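Local coordinates for ribosomal protein S2-related protein (Deinococcus radiodurans, PDB 2JH3), which binds a [4Fe-4S] cluster and may act as a sirohydrochlorin ferrochelatase of the chelatase superfamily, at residues Pro95-Thr98 against Gly99-Arg103. Sequence-based numbering, arbitrary orientation.
Sequences PVPT and GGVVR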
ATOM      1  N   PRO A  95     -27.328  13.729  28.095  1.00 31.59           N
ATOM      2  CA  PRO A  95     -26.581  14.459  29.088  1.00 30.43           C
ATOM      3  C   PRO A  95     -25.861  13.601  30.067  1.00 29.41           C
ATOM      4  O   PRO A  95     -26.455  12.727  30.662  1.00 28.93           O
ATOM      5  CB  PRO A  95     -27.684  15.271  29.784  1.00 30.62           C
ATOM      6  CG  PRO A  95     -28.478  15.737  28.587  1.00 33.12           C
ATOM      7  CD  PRO A  95     -28.627  14.414  27.824  1.00 30.94           C
ATOM      8  N   VAL A  96     -24.570  13.840  30.185  1.00 29.08           N
ATOM      9  CA  VAL A  96     -23.763  13.263  31.232  1.00 30.04           C
ATOM     10  C   VAL A  96     -23.669  14.293  32.381  1.00 30.47           C
ATOM     11  O   VAL A  96     -23.199  15.415  32.198  1.00 31.53           O
ATOM     12  CB  VAL A  96     -22.333  12.965  30.748  1.00 28.97           C
ATOM     13  CG1 VAL A  96     -21.432  12.407  31.874  1.00 29.01           C
ATOM     14  CG2 VAL A  96     -22.371  12.016  29.556  1.00 28.35           C
ATOM     15  N   PRO A  97     -24.051  13.886  33.587  1.00 31.89           N
ATOM     16  CA  PRO A  97     -24.054  14.814  34.712  1.00 32.12           C
ATOM     17  C   PRO A  97     -22.694  14.986  35.272  1.00 32.62           C
ATOM     18  O   PRO A  97     -21.829  14.153  35.028  1.00 32.87           O
ATOM     19  CB  PRO A  97     -24.928  14.092  35.712  1.00 32.83           C
ATOM     20  CG  PRO A  97     -24.702  12.654  35.404  1.00 33.69           C
ATOM     21  CD  PRO A  97     -24.588  12.567  33.956  1.00 32.01           C
ATOM     22  N   THR A  98     -22.481  16.067  36.012  1.00 33.45           N
ATOM     23  CA  THR A  98     -21.213  16.292  36.711  1.00 33.58           C
ATOM     24  C   THR A  98     -20.932  15.041  37.514  1.00 33.68           C
ATOM     25  O   THR A  98     -21.835  14.466  38.073  1.00 34.71           O
ATOM     26  CB  THR A  98     -21.317  17.531  37.653  1.00 33.97           C
ATOM     27  OG1 THR A  98     -21.640  18.685  36.874  1.00 34.53           O
ATOM     28  CG2 THR A  98     -20.042  17.795  38.428  1.00 33.72           C
ATOM     29  N   GLY A  99     -19.693  14.561  37.502  1.00 34.32           N
ATOM     30  CA  GLY A  99     -19.400  13.342  38.230  1.00 34.65           C
ATOM     31  C   GLY A  99     -19.497  12.024  37.446  1.00 35.42           C
ATOM     32  O   GLY A  99     -19.092  10.960  37.964  1.00 36.58           O
ATOM     33  N   GLY A 100     -20.083  12.072  36.250  1.00 34.41           N
ATOM     34  CA  GLY A 100     -19.965  10.984  35.282  1.00 33.86           C
ATOM     35  C   GLY A 100     -21.047   9.931  35.314  1.00 33.57           C
ATOM     36  O   GLY A 100     -21.968  10.005  36.065  1.00 32.25           O
ATOM     37  N   VAL A 101     -20.942   9.035  34.355  1.00 33.89           N
ATOM     38  CA  VAL A 101     -21.739   7.826  34.187  1.00 33.71           C
ATOM     39  C   VAL A 101     -20.847   6.643  34.595  1.00 33.03           C
ATOM     40  O   VAL A 101     -19.725   6.494  34.096  1.00 30.76           O
ATOM     41  CB  VAL A 101     -22.099   7.652  32.722  1.00 33.89           C
ATOM     42  CG1 VAL A 101     -22.784   6.301  32.483  1.00 36.83           C
ATOM     43  CG2 VAL A 101     -23.030   8.745  32.294  1.00 34.81           C
ATOM     44  N   VAL A 102     -21.353   5.835  35.518  1.00 33.38           N
ATOM     45  CA  VAL A 102     -20.607   4.731  36.072  1.00 33.83           C
ATOM     46  C   VAL A 102     -21.216   3.414  35.555  1.00 33.63           C
ATOM     47  O   VAL A 102     -22.444   3.269  35.542  1.00 30.54           O
ATOM     48  CB  VAL A 102     -20.619   4.787  37.627  1.00 33.69           C
ATOM     49  CG1 VAL A 102     -20.077   3.489  38.205  1.00 36.38           C
ATOM     50  CG2 VAL A 102     -19.804   5.939  38.118  1.00 33.17           C
ATOM     51  N   ARG A 103     -20.360   2.490  35.082  1.00 33.28           N
ATOM     52  CA  ARG A 103     -20.791   1.201  34.567  1.00 35.59           C
ATOM     53  C   ARG A 103     -19.795   0.108  35.008  1.00 36.85           C
ATOM     54  O   ARG A 103     -18.607   0.357  35.220  1.00 36.37           O
ATOM     55  CB  ARG A 103     -20.864   1.149  33.025  1.00 35.02           C
ATOM     56  CG  ARG A 103     -21.872   2.096  32.357  1.00 36.92           C
ATOM     57  CD  ARG A 103     -23.306   1.606  32.462  1.00 35.51           C
ATOM     58  NE  ARG A 103     -24.294   2.524  31.863  1.00 34.27           N
ATOM     59  CZ  ARG A 103     -24.943   3.473  32.527  1.00 35.49           C
ATOM     60  NH1 ARG A 103     -24.747   3.667  33.830  1.00 35.21           N
ATOM     61  NH2 ARG A 103     -25.818   4.219  31.892  1.00 36.72           N
TER
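Pro97 and Gly100 close a type II beta turn with one backbone hydrogen bond: Gly100 N donates to Pro97 O at 3.0 Å, with an N-H...O angle of 162°. Backbone torsions confirm the turn type, since an extended Thr98 is followed by Gly99 with a positive phi of 93°. The third position of a type II turn is commonly glycine, as Gly99 is here, and Gly100 also has a positive phi.

Apolar contacts span the base of the turn. Val96 places CG1 anti to its backbone N (chi1 177°), and this methyl reaches both Gly100 CA and Val101 CG2, each at 4.0 Å. The two valine side chains cross at about a right angle, meeting through one methyl apiece. Pro97 contributes a longer contact, its CD 4.4 Å from Val101 CG2. Beyond the turn, within 99-103 itself, Val101 CG1 lies over the outer part of one guanidinium face of Arg103, 3.4 Å from its plane. That guanidinium is tethered by a bent bond from Arg103 NH1 to Val102 O (2.9 Å), the donor above the carbonyl plane and not on a lone pair, and by another from NH2 to Gly91 O.

Polar links join the turn to neighbouring residues: Thr98 OG1 bonds to Arg114 NH1, and Gly99 O accepts from Arg111 NE. Val101 and Arg103 then pair through their backbones with Tyr112 and Val110. The whole is a glycine-containing type II turn leading from the loop after helix 78-88 into 101-105, outermost strand in this chain of the mixed sheet and antiparallel to 108-112, in the first CbiX-like, chelatase-type domain.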